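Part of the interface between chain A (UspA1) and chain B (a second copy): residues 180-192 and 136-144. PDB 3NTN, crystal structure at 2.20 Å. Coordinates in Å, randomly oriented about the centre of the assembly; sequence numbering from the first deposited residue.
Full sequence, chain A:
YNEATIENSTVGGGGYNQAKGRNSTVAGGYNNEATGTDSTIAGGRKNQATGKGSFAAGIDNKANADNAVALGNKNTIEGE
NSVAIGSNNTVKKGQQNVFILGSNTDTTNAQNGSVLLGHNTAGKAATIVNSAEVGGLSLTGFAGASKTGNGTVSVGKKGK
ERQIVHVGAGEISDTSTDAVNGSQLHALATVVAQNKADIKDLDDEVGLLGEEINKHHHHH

Chain A, residues 180-192: VNGSQLHALATVV
Chain B (136-144) GLSLTGFAG

A helix that begins at an interface can spend its capping residues twice, once on its own first turn and once on the neighbouring chain. The contact between two copies of UspA1 is a worked example. In chain A, an extended N181(A) (phi/psi -108/162) leads into a helix spanning 182-192 (about -65/-40), which continues later in the chain. In chain B, L137(B) to L139(B) are in a strand (about -100/128), and G141(B) to G144(B) are in a loop. Helix and strand run in roughly opposed directions, at 139°, with axes 8.8 Å apart at closest approach. The register sets CA of S183(A) 5.5 Å from CA of F142(B), and CA of A187(A) 6.0 Å from CA of L139(B).

The polar end is built around N181(A), the N-cap, with chi1 at p (74°) and chi2 at 24°. Its OD1 takes a hydrogen bond from S183(A) OG at 2.7 Å and weak capping bonds from S183(A) N at 3.3 Å and Q184(A) N at 3.4 Å. Its backbone N donates to Q184(A) OE1 at 3.0 Å, closing the turn from the other direction. The amide NH2 serves the partner: N181(A) ND2 donates to A143(B) O at 3.0 Å and 165°, and it is also hydrogen-bonded elsewhere in the structure. S183(A), chi1 p, does the same double duty. Its OG donates to N181(A) OD1 while its lone pairs accept from A143(B) N, at 2.9 Å and 157°. Thus both backbone polar groups of A143(B) (-84/155, after F142(B) at -74/138) are satisfied by side chains of N181(A) and S183(A). G141(B) and G144(B) flank this segment at 73/39 and 71/36; positive phi by itself favours glycine, and at G144(B) an ideal CB would also lie 3.5 Å from N181(A) ND2.

Q184(A) links the cap to the apolar part. With chi1 m, chi2 t and chi3 -76°, it lays its aliphatic stem over the F142(B) ring: CG lies 3.8 Å from the ring centroid, 14° off the normal, a CH-pi contact. Its OE1 and NE2 also have hydrogen bonds elsewhere in the structure, so covering the ring strands no polar atom. F142(B) (chi1 m, chi2 -22°) presents its edge to A187(A), with CE1 3.7 Å from A187(A) CB.

One turn further, the alternating strand points L137(B) (t, p) and L139(B) (m, t) toward the helix, while S138(B) points away. L139(B) CD2 lies 4.1 Å from both L188(A) CD1 and V191(A) CG2; L137(B) CD1 meets V191(A) CG1 at 4.0 Å. L188(A) is t, p and V191(A) t. Nearby, T190(A) OG1 donates back to A187(A) O at 2.9 Å.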

# COMPACT_ATOMS: atom_id res chain seq x y z
N VAL A 180 -7.47 -7.99 6.88
CA VAL A 180 -8.86 -8.49 6.79
C VAL A 180 -9.74 -7.58 5.87
O VAL A 180 -9.61 -6.36 5.89
CB VAL A 180 -9.40 -8.58 8.24
CG1 VAL A 180 -10.87 -8.73 8.28
CG2 VAL A 180 -8.67 -9.79 9.00
N ASN A 181 -10.65 -8.18 5.10
CA ASN A 181 -11.57 -7.42 4.25
C ASN A 181 -13.00 -7.43 4.79
O ASN A 181 -13.30 -8.23 5.65
CB ASN A 181 -11.45 -7.77 2.75
CG ASN A 181 -12.04 -9.10 2.37
OD1 ASN A 181 -12.90 -9.62 3.04
ND2 ASN A 181 -11.67 -9.60 1.18
N GLY A 182 -13.85 -6.51 4.33
CA GLY A 182 -15.22 -6.37 4.87
C GLY A 182 -16.10 -7.63 4.90
O GLY A 182 -16.96 -7.78 5.79
N SER A 183 -15.89 -8.53 3.95
CA SER A 183 -16.62 -9.79 3.90
C SER A 183 -16.22 -10.71 5.05
O SER A 183 -17.01 -11.58 5.47
CB SER A 183 -16.41 -10.50 2.55
OG SER A 183 -15.11 -11.10 2.44
N GLN A 184 -15.01 -10.57 5.56
CA GLN A 184 -14.59 -11.42 6.65
C GLN A 184 -15.20 -10.92 7.94
O GLN A 184 -15.62 -11.73 8.78
CB GLN A 184 -13.06 -11.49 6.71
CG GLN A 184 -12.49 -12.12 5.39
CD GLN A 184 -11.00 -12.20 5.40
OE1 GLN A 184 -10.33 -11.19 5.21
NE2 GLN A 184 -10.45 -13.39 5.73
N LEU A 185 -15.28 -9.59 8.09
CA LEU A 185 -15.98 -8.99 9.21
C LEU A 185 -17.47 -9.28 9.12
O LEU A 185 -18.09 -9.59 10.11
CB LEU A 185 -15.72 -7.46 9.31
CG LEU A 185 -16.15 -6.84 10.64
CD1 LEU A 185 -15.24 -7.30 11.82
CD2 LEU A 185 -16.22 -5.33 10.57
N HIS A 186 -18.03 -9.16 7.93
CA HIS A 186 -19.43 -9.50 7.69
C HIS A 186 -19.70 -10.91 8.13
O HIS A 186 -20.63 -11.13 8.87
CB HIS A 186 -19.81 -9.38 6.22
CG HIS A 186 -21.27 -9.63 5.96
ND1 HIS A 186 -22.22 -8.62 5.96
CD2 HIS A 186 -21.95 -10.78 5.67
CE1 HIS A 186 -23.41 -9.14 5.70
NE2 HIS A 186 -23.27 -10.44 5.51
N ALA A 187 -18.87 -11.85 7.68
CA ALA A 187 -19.04 -13.27 8.07
C ALA A 187 -19.04 -13.49 9.58
O ALA A 187 -19.88 -14.23 10.08
CB ALA A 187 -18.00 -14.17 7.38
N LEU A 188 -18.10 -12.89 10.32
CA LEU A 188 -18.15 -13.02 11.78
C LEU A 188 -19.42 -12.33 12.38
O LEU A 188 -20.00 -12.85 13.34
CB LEU A 188 -16.90 -12.43 12.45
CG LEU A 188 -16.86 -12.57 13.97
CD1 LEU A 188 -17.05 -14.04 14.38
CD2 LEU A 188 -15.58 -11.95 14.59
N ALA A 189 -19.81 -11.18 11.82
CA ALA A 189 -20.95 -10.42 12.31
C ALA A 189 -22.28 -11.17 12.14
O ALA A 189 -23.17 -10.98 12.98
CB ALA A 189 -21.03 -9.07 11.65
N THR A 190 -22.39 -12.01 11.10
CA THR A 190 -23.62 -12.82 10.87
C THR A 190 -23.82 -13.79 12.04
O THR A 190 -24.95 -14.01 12.50
CB THR A 190 -23.67 -13.64 9.50
OG1 THR A 190 -22.65 -14.64 9.49
CG2 THR A 190 -23.53 -12.75 8.27
N VAL A 191 -22.72 -14.34 12.55
CA VAL A 191 -22.75 -15.23 13.69
C VAL A 191 -23.09 -14.46 14.95
O VAL A 191 -23.90 -14.91 15.77
CB VAL A 191 -21.40 -15.94 13.87
CG1 VAL A 191 -21.44 -16.78 15.12
CG2 VAL A 191 -21.09 -16.76 12.62
N VAL A 192 -22.49 -13.27 15.10
CA VAL A 192 -22.79 -12.42 16.28
C VAL A 192 -24.28 -12.05 16.32
O VAL A 192 -24.93 -12.13 17.37
CB VAL A 192 -21.93 -11.12 16.29
CG1 VAL A 192 -22.40 -10.10 17.39
CG2 VAL A 192 -20.52 -11.45 16.43
N GLY B 136 -14.63 -24.34 17.40
CA GLY B 136 -15.58 -25.10 16.60
C GLY B 136 -16.52 -24.18 15.82
O GLY B 136 -17.63 -24.57 15.48
N LEU B 137 -16.08 -22.96 15.54
CA LEU B 137 -16.92 -22.06 14.78
C LEU B 137 -16.48 -21.99 13.30
O LEU B 137 -15.33 -21.75 13.03
CB LEU B 137 -16.95 -20.66 15.41
CG LEU B 137 -17.81 -19.62 14.68
CD1 LEU B 137 -19.28 -20.08 14.67
CD2 LEU B 137 -17.67 -18.20 15.31
N SER B 138 -17.41 -22.18 12.37
CA SER B 138 -17.14 -21.98 10.96
C SER B 138 -17.51 -20.58 10.48
O SER B 138 -18.64 -20.09 10.73
CB SER B 138 -17.87 -23.03 10.10
OG SER B 138 -17.40 -24.35 10.40
N LEU B 139 -16.55 -19.95 9.79
CA LEU B 139 -16.77 -18.69 9.02
C LEU B 139 -16.63 -19.00 7.53
O LEU B 139 -15.62 -19.57 7.11
CB LEU B 139 -15.79 -17.61 9.44
CG LEU B 139 -15.86 -17.28 10.94
CD1 LEU B 139 -14.74 -16.27 11.38
CD2 LEU B 139 -17.23 -16.73 11.28
N THR B 140 -17.64 -18.66 6.72
CA THR B 140 -17.61 -18.97 5.28
C THR B 140 -18.01 -17.78 4.42
O THR B 140 -18.44 -16.75 4.93
CB THR B 140 -18.52 -20.17 4.88
OG1 THR B 140 -19.87 -19.85 5.20
CG2 THR B 140 -18.12 -21.52 5.54
N GLY B 141 -17.85 -17.94 3.11
CA GLY B 141 -18.31 -16.97 2.14
C GLY B 141 -17.47 -15.72 2.10
O GLY B 141 -18.01 -14.59 1.96
N PHE B 142 -16.16 -15.88 2.24
CA PHE B 142 -15.25 -14.76 2.05
C PHE B 142 -15.10 -14.41 0.55
O PHE B 142 -14.91 -15.28 -0.32
CB PHE B 142 -13.85 -15.08 2.59
CG PHE B 142 -13.79 -15.43 4.06
CD1 PHE B 142 -14.79 -15.02 4.96
CD2 PHE B 142 -12.69 -16.10 4.57
CE1 PHE B 142 -14.71 -15.34 6.28
CE2 PHE B 142 -12.61 -16.39 5.92
CZ PHE B 142 -13.62 -16.02 6.76
N ALA B 143 -15.12 -13.10 0.29
CA ALA B 143 -14.78 -12.47 -0.99
C ALA B 143 -13.28 -12.27 -1.16
O ALA B 143 -12.52 -12.19 -0.16
CB ALA B 143 -15.52 -11.15 -1.13
N GLY B 144 -12.88 -12.22 -2.43
CA GLY B 144 -11.53 -11.93 -2.83
C GLY B 144 -10.51 -13.03 -2.55
O GLY B 144 -9.38 -12.74 -2.20